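PDB 4R81: NADH dehydrogenase from Methanothermobacter marburgensis, which binds flavin mononucleotide in a flavodoxin-like fold and probably oxidises NAD(P)H with a quinone as electron acceptor. Local coordinates for residues Ser66-Pro69 against Glu70-Glu74; Glu141-Gly145 against Thr146-Glu150. All coordinates share one frame; numbering follows the deposited sequence.

In the fold
Contact 1 (Ser66-Pro69 against Glu70-Glu74) opens helix 70-80, whereas contact 2 (Glu141-Gly145 against Thr146-Glu150) is the junction of helices 140-146 and 148-162. They lie on opposite sides of the chain's centre, with their own centres 37 Å apart and nearest atoms about 27 Å apart, so neither touches the other. Their relation to the flavin also differs. The Leu143 side chain in contact 2 comes within about 4 Å of a bound flavin mononucleotide, while the Leu68 side chain in contact 1 stays about 11 Å from one. Both belong to the helical layers around the parallel sheet of the flavodoxin-like fold.

Contact 1 (Ser66-Pro69 against Glu70-Glu74); sequences SPLP and EDVME
The carbonyl oxygen of Pro69 receives the backbone N-H of Met73, with Met73 N and Pro69 O 3.0 Å apart. The bond is nearly straight at hydrogen, 163°, and runs close to the C=O direction; this is the i to i+4 geometry of a regular helix, here its opening turn. Met73 adds its side chain to the same place: CG lies 3.2 Å from Pro69 O, and SD rests 3.5 Å from Leu68 O. The chain is extended from CA to SD and then bends at chi3 (71°), which carries the methyl away from that carbonyl. Leu68 meets the Met73 chain one bond before the sulfur, Leu68 CB 3.9 Å from Met73 CG, while its CD1 and Val72 CG1 make a looser apolar contact. The Pro69 ring lies against the first turn, CG 4.2 Å from Val72 CG2 and CB 3.3 Å from Asp71 OD1, and also touches Glu55 of helix 53-61. Asp71 folds back over its own turn because CG sits between the backbone N and the carbonyl carbon (chi1 57°), and OD1 accepts a weak, strongly bent bond from Val72 N. The main partner of this carboxylate is Arg106, salt-bridged to OD2; Arg106 also touches Pro69 and Val72. On the loop side Leu68 packs on Arg58, a residue of helix 53-61 with its guanidinium hydrogen-bonded to Ser66 O. With Pro69 at the N-cap, its bond from Met73 is the first i to i+4 bond, followed by Glu74 N to Glu70 O: a proline N-cap opening helix 70-80, joined by Arg106 to helix 98-107 of the flavodoxin-like fold.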
ATOM      1  N   SER A  66     -17.887 -19.085  -4.177  1.00 42.78           N
ATOM      2  CA  SER A  66     -17.401 -19.513  -2.866  1.00 41.20           C
ATOM      3  C   SER A  66     -17.703 -18.483  -1.770  1.00 39.46           C
ATOM      4  O   SER A  66     -17.820 -17.290  -2.058  1.00 38.81           O
ATOM      5  CB  SER A  66     -15.901 -19.818  -2.936  1.00 40.97           C
ATOM      6  OG  SER A  66     -15.684 -21.084  -3.535  1.00 41.70           O
ATOM      7  N   PRO A  67     -17.834 -18.946  -0.509  1.00 39.15           N
ATOM      8  CA  PRO A  67     -18.221 -18.095   0.628  1.00 38.35           C
ATOM      9  C   PRO A  67     -17.297 -16.907   0.881  1.00 35.49           C
ATOM     10  O   PRO A  67     -16.092 -16.983   0.631  1.00 36.02           O
ATOM     11  CB  PRO A  67     -18.142 -19.051   1.821  1.00 39.44           C
ATOM     12  CG  PRO A  67     -18.349 -20.397   1.241  1.00 39.78           C
ATOM     13  CD  PRO A  67     -17.702 -20.359  -0.109  1.00 39.39           C
ATOM     14  N   LEU A  68     -17.872 -15.819   1.381  1.00 32.33           N
ATOM     15  CA  LEU A  68     -17.110 -14.641   1.781  1.00 30.09           C
ATOM     16  C   LEU A  68     -17.350 -14.363   3.255  1.00 28.54           C
ATOM     17  O   LEU A  68     -18.433 -14.640   3.765  1.00 30.36           O
ATOM     18  CB  LEU A  68     -17.532 -13.419   0.963  1.00 29.81           C
ATOM     19  CG  LEU A  68     -17.104 -13.431  -0.502  1.00 29.93           C
ATOM     20  CD1 LEU A  68     -17.691 -12.240  -1.234  1.00 31.02           C
ATOM     21  CD2 LEU A  68     -15.602 -13.410  -0.589  1.00 29.60           C
ATOM     22  N   PRO A  69     -16.337 -13.813   3.942  1.00 26.08           N
ATOM     23  CA  PRO A  69     -16.471 -13.421   5.349  1.00 26.63           C
ATOM     24  C   PRO A  69     -17.599 -12.405   5.524  1.00 26.71           C
ATOM     25  O   PRO A  69     -17.864 -11.625   4.605  1.00 27.87           O
ATOM     26  CB  PRO A  69     -15.127 -12.756   5.653  1.00 27.37           C
ATOM     27  CG  PRO A  69     -14.178 -13.344   4.681  1.00 27.42           C
ATOM     28  CD  PRO A  69     -14.973 -13.599   3.432  1.00 26.57           C
ATOM     29  N   GLU A  70     -18.248 -12.406   6.686  1.00 27.31           N
ATOM     30  CA  GLU A  70     -19.376 -11.512   6.922  1.00 28.13           C
ATOM     31  C   GLU A  70     -19.027 -10.029   6.775  1.00 26.92           C
ATOM     32  O   GLU A  70     -19.837  -9.245   6.277  1.00 26.98           O
ATOM     33  CB  GLU A  70     -20.010 -11.792   8.290  1.00 30.23           C
ATOM     34  CG  GLU A  70     -20.883 -13.047   8.321  1.00 32.10           C
ATOM     35  CD  GLU A  70     -21.000 -13.657   9.704  1.00 35.52           C
ATOM     36  OE1 GLU A  70     -20.035 -13.522  10.494  1.00 38.76           O
ATOM     37  OE2 GLU A  70     -22.047 -14.281   9.997  1.00 32.52           O
ATOM     38  N   ASP A  71     -17.825  -9.642   7.190  1.00 25.84           N
ATOM     39  CA  ASP A  71     -17.457  -8.235   7.123  1.00 26.11           C
ATOM     40  C   ASP A  71     -17.285  -7.778   5.676  1.00 24.82           C
ATOM     41  O   ASP A  71     -17.653  -6.656   5.321  1.00 24.61           O
ATOM     42  CB  ASP A  71     -16.230  -7.916   7.996  1.00 26.87           C
ATOM     43  CG  ASP A  71     -15.008  -8.749   7.646  1.00 27.58           C
ATOM     44  OD1 ASP A  71     -15.108  -9.726   6.865  1.00 26.03           O
ATOM     45  OD2 ASP A  71     -13.924  -8.419   8.180  1.00 27.80           O
ATOM     46  N   VAL A  72     -16.758  -8.668   4.842  1.00 24.17           N
ATOM     47  CA  VAL A  72     -16.632  -8.398   3.412  1.00 23.78           C
ATOM     48  C   VAL A  72     -18.008  -8.310   2.742  1.00 23.78           C
ATOM     49  O   VAL A  72     -18.255  -7.415   1.926  1.00 24.17           O
ATOM     50  CB  VAL A  72     -15.743  -9.453   2.710  1.00 22.55           C
ATOM     51  CG1 VAL A  72     -15.737  -9.236   1.205  1.00 23.02           C
ATOM     52  CG2 VAL A  72     -14.320  -9.385   3.258  1.00 22.04           C
ATOM     53  N   MET A  73     -18.909  -9.221   3.111  1.00 24.44           N
ATOM     54  CA  MET A  73     -20.274  -9.204   2.585  1.00 25.42           C
ATOM     55  C   MET A  73     -20.965  -7.877   2.895  1.00 25.54           C
ATOM     56  O   MET A  73     -21.662  -7.314   2.047  1.00 26.32           O
ATOM     57  CB  MET A  73     -21.090 -10.376   3.142  1.00 26.88           C
ATOM     58  CG  MET A  73     -20.527 -11.734   2.779  1.00 30.64           C
ATOM     59  SD  MET A  73     -21.509 -13.097   3.430  1.00 35.50           S
ATOM     60  CE  MET A  73     -22.963 -12.971   2.389  1.00 35.74           C
ATOM     61  N   GLU A  74     -20.752  -7.372   4.108  1.00 25.78           N
ATOM     62  CA  GLU A  74     -21.314  -6.088   4.516  1.00 26.11           C
ATOM     63  C   GLU A  74     -20.760  -4.936   3.679  1.00 23.56           C
ATOM     64  O   GLU A  74     -21.494  -4.016   3.322  1.00 23.63           O
ATOM     65  CB  GLU A  74     -21.065  -5.833   6.011  1.00 28.79           C
ATOM     66  CG  GLU A  74     -21.273  -4.388   6.455  1.00 31.69           C
ATOM     67  CD  GLU A  74     -22.736  -3.976   6.500  1.00 35.50           C
ATOM     68  OE1 GLU A  74     -23.615  -4.869   6.473  1.00 36.80           O
ATOM     69  OE2 GLU A  74     -23.007  -2.753   6.573  1.00 37.04           O
TER

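Contact 2 (Glu141-Gly145 against Thr146-Glu150); sequences EDLEG and TGIAE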
ATOM      1  N   GLU A 141       2.841  19.590  -6.436  1.00 36.55           N
ATOM      2  CA  GLU A 141       3.883  19.981  -7.378  1.00 38.74           C
ATOM      3  C   GLU A 141       5.130  19.104  -7.226  1.00 35.81           C
ATOM      4  O   GLU A 141       5.685  18.614  -8.211  1.00 34.46           O
ATOM      5  CB  GLU A 141       4.241  21.458  -7.189  1.00 43.06           C
ATOM      6  CG  GLU A 141       5.264  21.989  -8.184  1.00 47.11           C
ATOM      7  CD  GLU A 141       6.518  22.529  -7.516  1.00 50.26           C
ATOM      8  OE1 GLU A 141       6.648  23.766  -7.395  1.00 50.58           O
ATOM      9  OE2 GLU A 141       7.381  21.718  -7.118  1.00 52.78           O
ATOM     10  N   ASP A 142       5.564  18.915  -5.985  1.00 34.55           N
ATOM     11  CA  ASP A 142       6.730  18.086  -5.712  1.00 33.58           C
ATOM     12  C   ASP A 142       6.458  16.623  -6.046  1.00 29.43           C
ATOM     13  O   ASP A 142       7.327  15.936  -6.573  1.00 29.39           O
ATOM     14  CB  ASP A 142       7.185  18.250  -4.260  1.00 37.94           C
ATOM     15  CG  ASP A 142       7.838  19.598  -4.006  1.00 42.50           C
ATOM     16  OD1 ASP A 142       8.679  20.020  -4.831  1.00 45.18           O
ATOM     17  OD2 ASP A 142       7.507  20.240  -2.989  1.00 44.54           O
ATOM     18  N   LEU A 143       5.250  16.153  -5.757  1.00 27.26           N
ATOM     19  CA  LEU A 143       4.876  14.774  -6.087  1.00 25.55           C
ATOM     20  C   LEU A 143       4.741  14.546  -7.596  1.00 25.35           C
ATOM     21  O   LEU A 143       5.088  13.474  -8.096  1.00 25.88           O
ATOM     22  CB  LEU A 143       3.581  14.367  -5.375  1.00 23.34           C
ATOM     23  CG  LEU A 143       3.617  14.283  -3.847  1.00 23.07           C
ATOM     24  CD1 LEU A 143       2.220  13.989  -3.330  1.00 24.84           C
ATOM     25  CD2 LEU A 143       4.601  13.223  -3.357  1.00 25.10           C
ATOM     26  N   GLU A 144       4.226  15.543  -8.317  1.00 25.54           N
ATOM     27  CA  GLU A 144       4.171  15.471  -9.776  1.00 26.43           C
ATOM     28  C   GLU A 144       5.590  15.438 -10.317  1.00 28.12           C
ATOM     29  O   GLU A 144       5.906  14.676 -11.237  1.00 27.60           O
ATOM     30  CB  GLU A 144       3.421  16.671 -10.365  1.00 27.05           C
ATOM     31  CG  GLU A 144       1.920  16.676 -10.108  1.00 29.75           C
ATOM     32  CD  GLU A 144       1.153  15.642 -10.919  1.00 31.30           C
ATOM     33  OE1 GLU A 144       1.752  14.973 -11.782  1.00 30.88           O
ATOM     34  OE2 GLU A 144      -0.069  15.504 -10.687  1.00 34.14           O
ATOM     35  N   GLY A 145       6.450  16.264  -9.730  1.00 28.04           N
ATOM     36  CA  GLY A 145       7.817  16.380 -10.192  1.00 28.43           C
ATOM     37  C   GLY A 145       8.621  15.107 -10.022  1.00 29.10           C
ATOM     38  O   GLY A 145       9.421  14.762 -10.888  1.00 30.45           O
ATOM     39  N   THR A 146       8.410  14.403  -8.913  1.00 28.40           N
ATOM     40  CA  THR A 146       9.196  13.200  -8.620  1.00 28.30           C
ATOM     41  C   THR A 146       8.677  11.901  -9.247  1.00 29.96           C
ATOM     42  O   THR A 146       9.383  10.896  -9.261  1.00 33.05           O
ATOM     43  CB  THR A 146       9.337  12.962  -7.109  1.00 27.47           C
ATOM     44  OG1 THR A 146       8.039  12.780  -6.533  1.00 28.78           O
ATOM     45  CG2 THR A 146      10.032  14.139  -6.439  1.00 27.92           C
ATOM     46  N   GLY A 147       7.446  11.907  -9.744  1.00 27.94           N
ATOM     47  CA  GLY A 147       6.878  10.695 -10.306  1.00 26.57           C
ATOM     48  C   GLY A 147       5.945   9.957  -9.361  1.00 25.66           C
ATOM     49  O   GLY A 147       5.303   8.976  -9.750  1.00 24.66           O
ATOM     50  N   ILE A 148       5.864  10.419  -8.118  1.00 23.42           N
ATOM     51  CA  ILE A 148       4.991   9.777  -7.136  1.00 23.54           C
ATOM     52  C   ILE A 148       3.504   9.988  -7.474  1.00 21.56           C
ATOM     53  O   ILE A 148       2.712   9.051  -7.391  1.00 21.94           O
ATOM     54  CB  ILE A 148       5.314  10.221  -5.688  1.00 25.53           C
ATOM     55  CG1 ILE A 148       6.705   9.729  -5.278  1.00 26.66           C
ATOM     56  CG2 ILE A 148       4.287   9.668  -4.715  1.00 25.86           C
ATOM     57  CD1 ILE A 148       6.790   8.223  -5.065  1.00 26.61           C
ATOM     58  N   ALA A 149       3.125  11.203  -7.874  1.00 20.64           N
ATOM     59  CA  ALA A 149       1.731  11.459  -8.251  1.00 21.17           C
ATOM     60  C   ALA A 149       1.267  10.525  -9.375  1.00 21.85           C
ATOM     61  O   ALA A 149       0.169   9.966  -9.322  1.00 20.70           O
ATOM     62  CB  ALA A 149       1.525  12.927  -8.649  1.00 20.46           C
ATOM     63  N   GLU A 150       2.117  10.352 -10.383  1.00 24.35           N
ATOM     64  CA  GLU A 150       1.822   9.463 -11.500  1.00 24.71           C
ATOM     65  C   GLU A 150       1.699   8.006 -11.047  1.00 24.18           C
ATOM     66  O   GLU A 150       0.816   7.274 -11.502  1.00 22.64           O
ATOM     67  CB  GLU A 150       2.905   9.610 -12.568  1.00 26.92           C
ATOM     68  CG  GLU A 150       2.737   8.714 -13.775  1.00 31.56           C
ATOM     69  CD  GLU A 150       3.629   9.144 -14.925  1.00 34.89           C
ATOM     70  OE1 GLU A 150       3.996  10.340 -14.979  1.00 36.35           O
ATOM     71  OE2 GLU A 150       3.972   8.290 -15.772  1.00 35.72           O
TER
HETATM   72  O   HOH W   1       4.330  12.253 -11.129  1.00 28.03           O
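Leu143 and Ile148 meet through methyl groups, Leu143 CD2 to Ile148 CG2 at 3.8 Å, their side chains crossing at a slant. Beside them Ala149 CB approaches Leu143 CB and also faces the flat of the Glu144 carboxylate, 3.6 Å from Glu144 CD and nearly as close to both oxygens. A bend at chi2 (-72°) swings that carboxylate back over the methyl, and a salt bridge from OE2 to Arg153 holds its polar end. A set of bonds to backbone carbonyls accompanies this packing. Ala149 N reaches Leu143 O at 3.0 Å, almost straight at hydrogen (N-H...O 177°), though the donor stands above the carbonyl plane; Gly147 N gives the same oxygen a weak bond at 3.3 Å. Asp142 O takes two donors from Thr146, the backbone N at 3.0 Å and the side-chain hydroxyl OG1 at 3.2 Å, coming from opposite faces of its plane. A water links Glu144 O, to which it donates at 2.9 Å, with Glu150 N. Farther out, Leu143 and Ala149 rest on Ile173 of strand 169-174, Leu143 also touches His138 of the flavin pocket, and Ile148 packs on Val155 of the second subunit. Gly147 turns the chain with a positive phi (100°), a conformation that glycine, lacking a side chain, adopts without strain. The result is a helix-to-helix junction beside the flavin site, in which this glycine terminates helix 140-146 and N-caps helix 148-162.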